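Local structure of citrate synthase (Metallosphaera sedula, 6ABW) at residues A187-Y192 against F346-T351; D194-A199 against H270-T275; A233-F238 against Y340-L345. The protein probably catalyses the condensation of acetyl-CoA with oxaloacetate and water to citrate and CoA in the tricarboxylic acid cycle. All blocks are in the same frame, centred on the assembly; numbering follows the deposited sequence.

In the fold
Contacts 1 and 3 are both buried and share helix 342-365: segment 340-345, at its N-terminal side, meets helix 233-244 in contact 3, and segment 346-351 meets the end of helix 179-191 in contact 1. They also touch each other, Y192 of contact 1 resting on A234 of contact 3. Contact 2 joins two loops, is only partly buried and lies farther from the centre of the chain, about 13 Å against 5 Å for contact 1 and 9 Å for contact 3, centre to centre. In the two helix contacts an edge-to-face aromatic pair accompanies polar grips by R350 or E235; contact 2 relies on histidines, a tyrosine and a carboxylate. Contacts 2 and 3 both touch acetyl-CoA.

Contact 1 (A187-Y192 against F346-T351)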
loop_
_atom_site.group_PDB
_atom_site.type_symbol
_atom_site.label_atom_id
_atom_site.label_comp_id
_atom_site.label_asym_id
_atom_site.label_seq_id
_atom_site.Cartn_x
_atom_site.Cartn_y
_atom_site.Cartn_z
ATOM N N ALA A 187 10.312 -4.853 -25.757
ATOM C CA ALA A 187 11.496 -4.129 -25.271
ATOM C C ALA A 187 11.176 -3.252 -24.027
ATOM O O ALA A 187 11.948 -3.198 -23.049
ATOM C CB ALA A 187 12.111 -3.285 -26.392
ATOM N N ALA A 188 10.095 -2.498 -24.119
ATOM C CA ALA A 188 9.653 -1.575 -23.064
ATOM C C ALA A 188 9.418 -2.341 -21.787
ATOM O O ALA A 188 9.799 -1.902 -20.729
ATOM C CB ALA A 188 8.398 -0.860 -23.485
ATOM N N LEU A 189 8.796 -3.513 -21.874
ATOM C CA LEU A 189 8.583 -4.373 -20.713
ATOM C C LEU A 189 9.850 -4.832 -20.094
ATOM O O LEU A 189 9.964 -4.881 -18.875
ATOM C CB LEU A 189 7.779 -5.599 -21.049
ATOM C CG LEU A 189 6.369 -5.300 -21.439
ATOM C CD1 LEU A 189 5.722 -6.465 -22.147
ATOM C CD2 LEU A 189 5.618 -4.956 -20.151
ATOM N N ILE A 190 10.842 -5.162 -20.910
ATOM C CA ILE A 190 12.160 -5.521 -20.321
ATOM C C ILE A 190 12.865 -4.305 -19.717
ATOM O O ILE A 190 13.442 -4.377 -18.609
ATOM C CB ILE A 190 13.073 -6.167 -21.398
ATOM C CG1 ILE A 190 12.490 -7.552 -21.834
ATOM C CG2 ILE A 190 14.492 -6.343 -20.853
ATOM C CD1 ILE A 190 13.091 -8.074 -23.120
ATOM N N LEU A 191 12.783 -3.181 -20.432
ATOM C CA LEU A 191 13.555 -1.989 -20.069
ATOM C C LEU A 191 13.194 -1.413 -18.703
ATOM O O LEU A 191 14.040 -0.896 -17.977
ATOM C CB LEU A 191 13.425 -0.920 -21.172
ATOM C CG LEU A 191 14.198 -1.148 -22.489
ATOM C CD1 LEU A 191 13.797 -0.255 -23.646
ATOM C CD2 LEU A 191 15.710 -1.051 -22.252
ATOM N N TYR A 192 11.908 -1.443 -18.374
ATOM C CA TYR A 192 11.389 -0.905 -17.159
ATOM C C TYR A 192 11.265 -1.917 -15.990
ATOM O O TYR A 192 10.770 -1.543 -14.913
ATOM C CB TYR A 192 10.054 -0.173 -17.448
ATOM C CG TYR A 192 10.088 1.293 -17.820
ATOM C CD1 TYR A 192 11.033 2.188 -17.249
ATOM C CD2 TYR A 192 9.116 1.847 -18.628
ATOM C CE1 TYR A 192 10.972 3.533 -17.489
ATOM C CE2 TYR A 192 9.072 3.202 -18.882
ATOM C CZ TYR A 192 10.023 4.056 -18.305
ATOM O OH TYR A 192 9.948 5.440 -18.523
ATOM N N PHE A 346 4.698 1.679 -17.243
ATOM C CA PHE A 346 5.822 1.485 -16.351
ATOM C C PHE A 346 5.484 0.424 -15.289
ATOM O O PHE A 346 6.287 -0.519 -15.032
ATOM C CB PHE A 346 6.249 2.838 -15.684
ATOM C CG PHE A 346 7.187 2.692 -14.527
ATOM C CD1 PHE A 346 8.572 2.687 -14.735
ATOM C CD2 PHE A 346 6.718 2.518 -13.264
ATOM C CE1 PHE A 346 9.440 2.549 -13.664
ATOM C CE2 PHE A 346 7.575 2.323 -12.182
ATOM C CZ PHE A 346 8.938 2.311 -12.386
ATOM N N ALA A 347 4.356 0.601 -14.615
ATOM C CA ALA A 347 3.967 -0.281 -13.519
ATOM C C ALA A 347 3.816 -1.740 -14.018
ATOM O O ALA A 347 4.176 -2.668 -13.331
ATOM C CB ALA A 347 2.682 0.197 -12.856
ATOM N N LEU A 348 3.194 -1.908 -15.183
ATOM C CA LEU A 348 3.070 -3.236 -15.817
ATOM C C LEU A 348 4.430 -3.994 -15.860
ATOM O O LEU A 348 4.564 -5.127 -15.411
ATOM C CB LEU A 348 2.478 -3.113 -17.208
ATOM C CG LEU A 348 2.360 -4.429 -18.005
ATOM C CD1 LEU A 348 1.629 -5.563 -17.335
ATOM C CD2 LEU A 348 1.771 -4.152 -19.401
ATOM N N SER A 349 5.441 -3.290 -16.353
ATOM C CA SER A 349 6.792 -3.794 -16.408
ATOM C C SER A 349 7.409 -4.024 -15.023
ATOM O O SER A 349 7.982 -5.104 -14.723
ATOM C CB SER A 349 7.579 -2.738 -17.175
ATOM O OG SER A 349 8.940 -3.092 -17.172
ATOM N N ARG A 350 7.274 -3.009 -14.173
ATOM C CA ARG A 350 7.901 -3.023 -12.868
ATOM C C ARG A 350 7.260 -4.046 -11.891
ATOM O O ARG A 350 7.918 -4.424 -10.929
ATOM C CB ARG A 350 7.953 -1.605 -12.288
ATOM C CG ARG A 350 8.643 -1.403 -10.948
ATOM C CD ARG A 350 10.098 -1.846 -10.977
ATOM N NE ARG A 350 10.854 -1.218 -12.060
ATOM C CZ ARG A 350 11.597 -0.086 -11.979
ATOM N NH1 ARG A 350 11.819 0.526 -10.822
ATOM N NH2 ARG A 350 12.183 0.412 -13.046
ATOM N N THR A 351 6.071 -4.566 -12.190
ATOM C CA THR A 351 5.549 -5.670 -11.374
ATOM C C THR A 351 6.538 -6.827 -11.293
ATOM O O THR A 351 6.630 -7.456 -10.230
ATOM C CB THR A 351 4.167 -6.232 -11.816
ATOM O OG1 THR A 351 4.253 -6.755 -13.157
ATOM C CG2 THR A 351 3.117 -5.159 -11.694
#
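R350 grips the backbone oxygen of Y192 side-on with two nitrogens, R350 NE to Y192 O at 2.9 Å and R350 NH2 to Y192 O at 3.1 Å. Both approach from the same face of the carbonyl: NE is tilted from its plane, whereas NH2 stands well above it. The acceptor itself lies almost in the guanidinium plane. CG of R350 is anti to the backbone N (chi1 -177°), and bends at chi2 and chi3 fold the chain back over F346, whose CZ sits over the centre of one guanidinium face. An alanine in place of R350 would probably leave the Y192 carbonyl without these two donors and F346 CZ without the guanidinium it packs against. A second polar link, S349 OG to L189 O at 2.7 Å, is less certain because the hydroxyl is modelled too close to Y192.

These bonds tie the C-terminal end of helix 179-191, where Y192 has just left helical geometry, to the N-terminal half of helix 342-365 in the mostly helical citrate synthase fold. The short helical segments cross at -62° with their axes 8.3 Å apart.

Beside the polar grip, F346 turns its edge to the face of Y192 in a T-shaped pair, the ring planes at 76° and the centroids 5.0 Å apart. F346 CD1 does the touching, nearer the rim than the centre of the tyrosine ring and 3.6 Å from Y192 CD1. The hydroxyl of Y192 is bonded to D325, a predicted active-site residue, and to S328, while F283 meets the same ring. Among the apolar side chains, L189 CD2 packs against L348 CG at 3.9 Å, the two crossing obliquely, and L348 continues onto A139 and V143 of helix 128-151.

Contact 2 (D194-A199 against H270-T275); sequences DHEVPA and HRVYKT. With ACO (acetyl coenzyme *a), chain D.
The H195 ring is met at its edge by Y273 OH, which reaches NE2, and by H270 CE1; within its own loop E196 OE2 lies at the same ring's edge, at ND1. E196 OE2 also approaches the edge of the H270 ring, 3.4 Å from H270 CE1. Over one face of that imidazole lies Y273, its CD2 3.6 Å above the plane and over the centre. H195 and H270 come together rim to rim, their planes at 89°, completing a three-ring cluster with Y273.

H195 and Y273 reach toward each other tip to tip. Their bond, H195 NE2 to Y273 OH, is 2.9 Å long and nearly straight at 176°; either atom could be the donor. H195 ND1 gives a hydrogen to E196 OE2 at 2.9 Å, on the anti side of the carboxylate, so both imidazole nitrogens are engaged and the rotation of the ring is fixed. The E196 chain, extended beyond CG, slides past H270 in the opposite direction and brings E196 OE1 within 3.3 Å of V272 CG2.

H270 ND1 accepts from V272 N, at 3.1 Å, and Y273 N, at 3.2 Å, which holds the imidazole in its own loop. Next to it, R271 sets one guanidinium face against the CEP methyl of acetyl-CoA. I33 of strand 31-34 packs on H195, E196, V272 and Y273, and R279 of helix 278-292 on both histidines. H270 is a predicted active-site residue about 6 Å from D325, side chain to side chain, and belongs with R271 to the acetyl-CoA pocket, consistent with the two loops lining the active site of a citrate synthase.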
loop_
_atom_site.group_PDB
_atom_site.type_symbol
_atom_site.label_atom_id
_atom_site.label_comp_id
_atom_site.label_asym_id
_atom_site.label_seq_id
_atom_site.Cartn_x
_atom_site.Cartn_y
_atom_site.Cartn_z
ATOM N N ASP A 194 13.211 -3.475 -13.692
ATOM C CA ASP A 194 13.724 -3.214 -12.379
ATOM C C ASP A 194 14.832 -2.157 -12.404
ATOM O O ASP A 194 15.573 -2.112 -13.382
ATOM C CB ASP A 194 14.369 -4.466 -11.733
ATOM C CG ASP A 194 14.564 -4.254 -10.214
ATOM O OD1 ASP A 194 13.614 -3.719 -9.512
ATOM O OD2 ASP A 194 15.683 -4.487 -9.703
ATOM N N HIS A 195 14.914 -1.341 -11.364
ATOM C CA HIS A 195 16.014 -0.363 -11.255
ATOM C C HIS A 195 16.047 0.288 -9.884
ATOM O O HIS A 195 15.047 0.946 -9.480
ATOM C CB HIS A 195 15.818 0.744 -12.280
ATOM C CG HIS A 195 17.076 1.385 -12.778
ATOM N ND1 HIS A 195 17.512 2.602 -12.312
ATOM C CD2 HIS A 195 17.964 0.988 -13.705
ATOM C CE1 HIS A 195 18.655 2.890 -12.913
ATOM N NE2 HIS A 195 18.953 1.933 -13.753
ATOM N N GLU A 196 17.144 0.124 -9.154
ATOM C CA GLU A 196 17.313 0.819 -7.846
ATOM C C GLU A 196 16.188 0.349 -6.878
ATOM O O GLU A 196 15.550 -0.692 -7.116
ATOM C CB GLU A 196 17.317 2.343 -8.032
ATOM C CG GLU A 196 18.464 2.951 -8.833
ATOM C CD GLU A 196 18.183 4.418 -9.236
ATOM O OE1 GLU A 196 18.591 5.351 -8.513
ATOM O OE2 GLU A 196 17.520 4.656 -10.294
ATOM N N VAL A 197 15.983 1.098 -5.797
ATOM C CA VAL A 197 14.983 0.771 -4.822
ATOM C C VAL A 197 14.202 2.062 -4.581
ATOM O O VAL A 197 14.397 2.760 -3.587
ATOM C CB VAL A 197 15.588 0.222 -3.507
ATOM C CG1 VAL A 197 14.488 -0.265 -2.584
ATOM C CG2 VAL A 197 16.582 -0.886 -3.729
ATOM N N PRO A 198 13.336 2.423 -5.532
ATOM C CA PRO A 198 12.514 3.628 -5.333
ATOM C C PRO A 198 11.386 3.361 -4.330
ATOM O O PRO A 198 11.306 2.261 -3.794
ATOM C CB PRO A 198 11.997 3.944 -6.724
ATOM C CG PRO A 198 11.865 2.597 -7.348
ATOM C CD PRO A 198 13.053 1.779 -6.830
ATOM N N ALA A 199 10.602 4.378 -4.017
ATOM C CA ALA A 199 9.609 4.298 -2.942
ATOM C C ALA A 199 8.637 3.170 -3.166
ATOM O O ALA A 199 8.177 2.564 -2.224
ATOM C CB ALA A 199 8.851 5.610 -2.764
ATOM N N HIS A 270 20.105 12.139 -14.066
ATOM C CA HIS A 270 19.835 10.960 -13.291
ATOM C C HIS A 270 20.669 10.999 -12.046
ATOM O O HIS A 270 21.851 11.433 -12.137
ATOM C CB HIS A 270 20.161 9.712 -14.116
ATOM C CG HIS A 270 19.512 8.489 -13.604
ATOM N ND1 HIS A 270 20.103 7.692 -12.647
ATOM C CD2 HIS A 270 18.356 7.868 -13.954
ATOM C CE1 HIS A 270 19.306 6.673 -12.388
ATOM N NE2 HIS A 270 18.214 6.778 -13.138
ATOM N N ARG A 271 20.114 10.517 -10.933
ATOM C CA ARG A 271 20.934 10.521 -9.661
ATOM C C ARG A 271 22.139 9.591 -9.677
ATOM O O ARG A 271 23.069 9.804 -8.880
ATOM C CB ARG A 271 20.065 10.199 -8.412
ATOM C CG ARG A 271 19.161 11.377 -8.024
ATOM C CD ARG A 271 18.473 11.286 -6.655
ATOM N NE ARG A 271 17.419 12.324 -6.561
ATOM C CZ ARG A 271 17.614 13.645 -6.371
ATOM N NH1 ARG A 271 18.834 14.171 -6.241
ATOM N NH2 ARG A 271 16.559 14.468 -6.327
ATOM N N VAL A 272 22.112 8.533 -10.482
ATOM C CA VAL A 272 23.186 7.523 -10.554
ATOM C C VAL A 272 23.998 7.612 -11.840
ATOM O O VAL A 272 25.253 7.600 -11.822
ATOM C CB VAL A 272 22.590 6.078 -10.376
ATOM C CG1 VAL A 272 23.657 5.013 -10.355
ATOM C CG2 VAL A 272 21.818 5.994 -9.058
ATOM N N TYR A 273 23.329 7.577 -12.983
ATOM C CA TYR A 273 23.985 7.639 -14.280
ATOM C C TYR A 273 24.575 9.033 -14.568
ATOM O O TYR A 273 23.866 10.022 -14.525
ATOM C CB TYR A 273 23.073 7.302 -15.459
ATOM C CG TYR A 273 22.582 5.858 -15.445
ATOM C CD1 TYR A 273 23.485 4.811 -15.515
ATOM C CD2 TYR A 273 21.205 5.550 -15.340
ATOM C CE1 TYR A 273 23.064 3.500 -15.491
ATOM C CE2 TYR A 273 20.752 4.222 -15.335
ATOM C CZ TYR A 273 21.684 3.219 -15.377
ATOM O OH TYR A 273 21.333 1.919 -15.328
ATOM N N LYS A 274 25.865 9.074 -14.847
ATOM C CA LYS A 274 26.532 10.317 -15.224
ATOM C C LYS A 274 26.863 10.301 -16.724
ATOM O O LYS A 274 27.622 11.123 -17.207
ATOM C CB LYS A 274 27.758 10.530 -14.320
ATOM C CG LYS A 274 27.431 10.576 -12.808
ATOM C CD LYS A 274 26.333 11.596 -12.489
ATOM C CE LYS A 274 25.736 11.518 -11.075
ATOM N NZ LYS A 274 24.397 12.225 -11.093
ATOM N N THR A 275 26.188 9.425 -17.471
ATOM C CA THR A 275 26.337 9.176 -18.886
ATOM C C THR A 275 24.885 9.106 -19.392
ATOM O O THR A 275 23.933 9.242 -18.543
ATOM C CB THR A 275 26.915 7.766 -19.125
ATOM O OG1 THR A 275 26.084 6.774 -18.481
ATOM C CG2 THR A 275 28.274 7.620 -18.485
HETATM N N1A ACO D . 18.005 19.894 -17.012
HETATM C C2A ACO D . 18.864 20.975 -16.940
HETATM N N3A ACO D . 19.862 21.081 -15.985
HETATM C C4A ACO D . 20.002 20.078 -15.086
HETATM C C5A ACO D . 19.121 18.889 -15.122
HETATM C C6A ACO D . 18.102 18.857 -16.167
HETATM N N6A ACO D . 17.258 17.804 -16.199
HETATM N N7A ACO D . 19.476 18.078 -14.097
HETATM C C8A ACO D . 20.504 18.673 -13.444
HETATM N N9A ACO D . 20.798 19.856 -14.031
HETATM C C1B ACO D . 21.888 20.797 -13.641
HETATM C C2B ACO D . 21.843 21.248 -12.172
HETATM O O2B ACO D . 20.976 22.356 -11.931
HETATM C C3B ACO D . 23.288 21.614 -11.972
HETATM O O3B ACO D . 23.445 22.947 -12.487
HETATM P P3B ACO D . 24.562 24.021 -11.967
HETATM O O7A ACO D . 23.951 25.376 -12.273
HETATM O O8A ACO D . 25.806 23.712 -12.795
HETATM O O9A ACO D . 24.674 23.727 -10.475
HETATM C C4B ACO D . 24.069 20.595 -12.813
HETATM O O4B ACO D . 23.176 20.143 -13.842
HETATM C C5B ACO D . 24.518 19.367 -12.060
HETATM O O5B ACO D . 23.387 18.742 -11.452
HETATM P P1A ACO D . 23.574 17.324 -10.702
HETATM O O1A ACO D . 24.092 17.672 -9.327
HETATM O O2A ACO D . 24.332 16.381 -11.649
HETATM O O3A ACO D . 22.107 16.653 -10.536
HETATM P P2A ACO D . 20.961 17.161 -9.512
HETATM O O4A ACO D . 20.957 16.339 -8.250
HETATM O O5A ACO D . 20.865 18.658 -9.528
HETATM O O6A ACO D . 19.714 16.523 -10.317
HETATM C CBP ACO D . 18.274 14.713 -10.888
HETATM C CCP ACO D . 19.705 15.172 -10.795
HETATM C CDP ACO D . 17.891 13.490 -11.691
HETATM C CEP ACO D . 17.307 15.225 -9.810
HETATM C CAP ACO D . 17.856 15.791 -12.019
HETATM O OAP ACO D . 18.674 15.801 -13.204
HETATM C C9P ACO D . 16.415 15.755 -12.538
HETATM O O9P ACO D . 15.570 16.386 -11.913
HETATM N N8P ACO D . 16.140 15.014 -13.642
HETATM C C7P ACO D . 14.785 14.690 -14.025
HETATM C C6P ACO D . 13.951 15.835 -14.550
HETATM C C5P ACO D . 12.560 15.237 -14.727
HETATM O O5P ACO D . 12.236 14.739 -15.804
HETATM N N4P ACO D . 11.698 15.305 -13.687
HETATM C C3P ACO D . 10.302 14.859 -13.770
HETATM C C2P ACO D . 10.157 13.699 -12.809
HETATM S S1P ACO D . 9.206 14.227 -11.427
HETATM C C ACO D . 8.050 13.067 -11.659
HETATM O O ACO D . 7.218 13.283 -12.520
HETATM C CH3 ACO D . 8.146 11.821 -10.829
#

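Contact 3 (A233-F238 against Y340-L345); sequences AAEEAF and YMFTSL. With ACO (acetyl coenzyme *a), chain D; GOL (glycerol), chain B.
The start of helix 233-244, part of the acetyl-CoA pocket through A233 and E236, packs on segment 340-345, which leads into helix 342-365. E235 and T343 carry the polar link. T343 OG1 gives its hydrogen to E235 OE1 at 2.6 Å and T343 N donates to E235 OE2 at 2.9 Å, both on the syn sides of the carboxylate, so the two oxygens are held by one residue. A bend at chi2 (89°) turns E235 CD toward T343. A water also donates to OE2 and, weakly, to Y340 O.

This joins two helices of the citrate synthase core near the predicted active-site residue D325, which touches A233. Glycerol, probably from the crystallisation liquor, sits at the seam: A233 N donates to its O2 and A234 N to its O3, and O3 in turn donates to T343 OG1. The acetyl oxygen of acetyl-CoA lies 3.3 Å from A233 N.

The rest of the contact is apolar. F342 presents its edge to the face of F238, a T-shaped pair with planes at 90° and centroids 5.3 Å apart; F342 CE2 touches F238 CG at 3.7 Å. A234 CB meets F342 CB at 3.9 Å, and Y300 and Y333 add further rings around F238.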
loop_
_atom_site.group_PDB
_atom_site.type_symbol
_atom_site.label_atom_id
_atom_site.label_comp_id
_atom_site.label_asym_id
_atom_site.label_seq_id
_atom_site.Cartn_x
_atom_site.Cartn_y
_atom_site.Cartn_z
ATOM N N ALA A 233 6.826 10.590 -14.422
ATOM C CA ALA A 233 8.019 11.095 -15.126
ATOM C C ALA A 233 7.937 10.937 -16.663
ATOM O O ALA A 233 8.349 11.852 -17.362
ATOM C CB ALA A 233 9.307 10.456 -14.619
ATOM N N ALA A 234 7.434 9.807 -17.162
ATOM C CA ALA A 234 7.335 9.649 -18.625
ATOM C C ALA A 234 6.324 10.626 -19.184
ATOM O O ALA A 234 6.533 11.237 -20.277
ATOM C CB ALA A 234 6.917 8.218 -18.972
ATOM N N GLU A 235 5.244 10.847 -18.449
ATOM C CA GLU A 235 4.241 11.854 -18.849
ATOM C C GLU A 235 4.814 13.265 -18.889
ATOM O O GLU A 235 4.588 13.985 -19.878
ATOM C CB GLU A 235 3.008 11.908 -17.909
ATOM C CG GLU A 235 2.127 10.672 -18.007
ATOM C CD GLU A 235 2.459 9.483 -17.073
ATOM O OE1 GLU A 235 3.691 9.333 -16.718
ATOM O OE2 GLU A 235 1.476 8.678 -16.807
ATOM N N GLU A 236 5.625 13.625 -17.881
ATOM C CA GLU A 236 6.123 14.992 -17.772
ATOM C C GLU A 236 7.125 15.256 -18.946
ATOM O O GLU A 236 7.128 16.352 -19.531
ATOM C CB GLU A 236 6.826 15.240 -16.446
ATOM C CG GLU A 236 5.841 15.412 -15.287
ATOM C CD GLU A 236 4.761 16.474 -15.587
ATOM O OE1 GLU A 236 3.535 16.160 -15.647
ATOM O OE2 GLU A 236 5.144 17.614 -15.849
ATOM N N ALA A 237 7.941 14.271 -19.256
ATOM C CA ALA A 237 8.895 14.425 -20.352
ATOM C C ALA A 237 8.127 14.599 -21.677
ATOM O O ALA A 237 8.466 15.448 -22.457
ATOM C CB ALA A 237 9.804 13.223 -20.446
ATOM N N PHE A 238 7.124 13.770 -21.919
ATOM C CA PHE A 238 6.423 13.734 -23.190
ATOM C C PHE A 238 5.536 14.991 -23.359
ATOM O O PHE A 238 5.388 15.474 -24.481
ATOM C CB PHE A 238 5.581 12.510 -23.266
ATOM C CG PHE A 238 4.950 12.274 -24.608
ATOM C CD1 PHE A 238 5.601 11.567 -25.605
ATOM C CD2 PHE A 238 3.694 12.761 -24.858
ATOM C CE1 PHE A 238 4.990 11.339 -26.833
ATOM C CE2 PHE A 238 3.122 12.582 -26.094
ATOM C CZ PHE A 238 3.776 11.897 -27.085
ATOM N N TYR A 340 -2.044 9.446 -20.564
ATOM C CA TYR A 340 -2.510 9.107 -19.223
ATOM C C TYR A 340 -2.151 7.679 -18.789
ATOM O O TYR A 340 -2.335 7.335 -17.616
ATOM C CB TYR A 340 -4.026 9.385 -18.986
ATOM C CG TYR A 340 -5.004 8.631 -19.852
ATOM C CD1 TYR A 340 -5.180 7.266 -19.715
ATOM C CD2 TYR A 340 -5.813 9.308 -20.795
ATOM C CE1 TYR A 340 -6.098 6.568 -20.475
ATOM C CE2 TYR A 340 -6.713 8.603 -21.582
ATOM C CZ TYR A 340 -6.871 7.258 -21.407
ATOM O OH TYR A 340 -7.756 6.538 -22.178
ATOM N N MET A 341 -1.725 6.845 -19.707
ATOM C CA MET A 341 -1.380 5.481 -19.426
ATOM C C MET A 341 0.102 5.324 -19.153
ATOM O O MET A 341 0.469 4.208 -18.797
ATOM C CB MET A 341 -1.724 4.527 -20.592
ATOM C CG MET A 341 -3.225 4.294 -20.807
ATOM S SD MET A 341 -4.091 3.660 -19.385
ATOM C CE MET A 341 -3.333 2.072 -19.166
ATOM N N PHE A 342 0.975 6.337 -19.320
ATOM C CA PHE A 342 2.388 5.996 -19.342
ATOM C C PHE A 342 2.976 5.404 -18.029
ATOM O O PHE A 342 3.743 4.447 -18.063
ATOM C CB PHE A 342 3.227 7.176 -19.798
ATOM C CG PHE A 342 2.999 7.661 -21.222
ATOM C CD1 PHE A 342 2.263 6.973 -22.126
ATOM C CD2 PHE A 342 3.638 8.840 -21.610
ATOM C CE1 PHE A 342 2.101 7.501 -23.427
ATOM C CE2 PHE A 342 3.516 9.366 -22.870
ATOM C CZ PHE A 342 2.734 8.679 -23.797
ATOM N N THR A 343 2.585 5.969 -16.895
ATOM C CA THR A 343 3.054 5.447 -15.633
ATOM C C THR A 343 2.466 4.036 -15.356
ATOM O O THR A 343 3.116 3.236 -14.704
ATOM C CB THR A 343 2.833 6.452 -14.484
ATOM O OG1 THR A 343 3.707 7.574 -14.754
ATOM C CG2 THR A 343 3.244 5.857 -13.139
ATOM N N SER A 344 1.226 3.769 -15.799
ATOM C CA SER A 344 0.628 2.438 -15.698
ATOM C C SER A 344 1.397 1.400 -16.515
ATOM O O SER A 344 1.525 0.228 -16.094
ATOM C CB SER A 344 -0.870 2.462 -16.105
ATOM O OG SER A 344 -1.592 3.153 -15.129
ATOM N N LEU A 345 1.957 1.825 -17.657
ATOM C CA LEU A 345 2.778 0.954 -18.507
ATOM C C LEU A 345 4.114 0.664 -17.864
ATOM O O LEU A 345 4.603 -0.463 -17.895
ATOM C CB LEU A 345 2.941 1.504 -19.927
ATOM C CG LEU A 345 1.626 1.598 -20.673
ATOM C CD1 LEU A 345 1.754 2.621 -21.817
ATOM C CD2 LEU A 345 1.286 0.203 -21.194
HETATM N N1A ACO D . 18.005 19.894 -17.012
HETATM C C2A ACO D . 18.864 20.975 -16.940
HETATM N N3A ACO D . 19.862 21.081 -15.985
HETATM C C4A ACO D . 20.002 20.078 -15.086
HETATM C C5A ACO D . 19.121 18.889 -15.122
HETATM C C6A ACO D . 18.102 18.857 -16.167
HETATM N N6A ACO D . 17.258 17.804 -16.199
HETATM N N7A ACO D . 19.476 18.078 -14.097
HETATM C C8A ACO D . 20.504 18.673 -13.444
HETATM N N9A ACO D . 20.798 19.856 -14.031
HETATM C C1B ACO D . 21.888 20.797 -13.641
HETATM C C2B ACO D . 21.843 21.248 -12.172
HETATM O O2B ACO D . 20.976 22.356 -11.931
HETATM C C3B ACO D . 23.288 21.614 -11.972
HETATM O O3B ACO D . 23.445 22.947 -12.487
HETATM P P3B ACO D . 24.562 24.021 -11.967
HETATM O O7A ACO D . 23.951 25.376 -12.273
HETATM O O8A ACO D . 25.806 23.712 -12.795
HETATM O O9A ACO D . 24.674 23.727 -10.475
HETATM C C4B ACO D . 24.069 20.595 -12.813
HETATM O O4B ACO D . 23.176 20.143 -13.842
HETATM C C5B ACO D . 24.518 19.367 -12.060
HETATM O O5B ACO D . 23.387 18.742 -11.452
HETATM P P1A ACO D . 23.574 17.324 -10.702
HETATM O O1A ACO D . 24.092 17.672 -9.327
HETATM O O2A ACO D . 24.332 16.381 -11.649
HETATM O O3A ACO D . 22.107 16.653 -10.536
HETATM P P2A ACO D . 20.961 17.161 -9.512
HETATM O O4A ACO D . 20.957 16.339 -8.250
HETATM O O5A ACO D . 20.865 18.658 -9.528
HETATM O O6A ACO D . 19.714 16.523 -10.317
HETATM C CBP ACO D . 18.274 14.713 -10.888
HETATM C CCP ACO D . 19.705 15.172 -10.795
HETATM C CDP ACO D . 17.891 13.490 -11.691
HETATM C CEP ACO D . 17.307 15.225 -9.810
HETATM C CAP ACO D . 17.856 15.791 -12.019
HETATM O OAP ACO D . 18.674 15.801 -13.204
HETATM C C9P ACO D . 16.415 15.755 -12.538
HETATM O O9P ACO D . 15.570 16.386 -11.913
HETATM N N8P ACO D . 16.140 15.014 -13.642
HETATM C C7P ACO D . 14.785 14.690 -14.025
HETATM C C6P ACO D . 13.951 15.835 -14.550
HETATM C C5P ACO D . 12.560 15.237 -14.727
HETATM O O5P ACO D . 12.236 14.739 -15.804
HETATM N N4P ACO D . 11.698 15.305 -13.687
HETATM C C3P ACO D . 10.302 14.859 -13.770
HETATM C C2P ACO D . 10.157 13.699 -12.809
HETATM S S1P ACO D . 9.206 14.227 -11.427
HETATM C C ACO D . 8.050 13.067 -11.659
HETATM O O ACO D . 7.218 13.283 -12.520
HETATM C CH3 ACO D . 8.146 11.821 -10.829
HETATM C C1 GOL B . 8.310 5.940 -12.562
HETATM O O1 GOL B . 9.690 6.312 -12.755
HETATM C C2 GOL B . 7.375 6.832 -13.359
HETATM O O2 GOL B . 7.643 8.184 -12.947
HETATM C C3 GOL B . 7.617 6.615 -14.861
HETATM O O3 GOL B . 6.682 7.448 -15.568
HETATM O O HOH W 1 -0.819 9.775 -15.933
#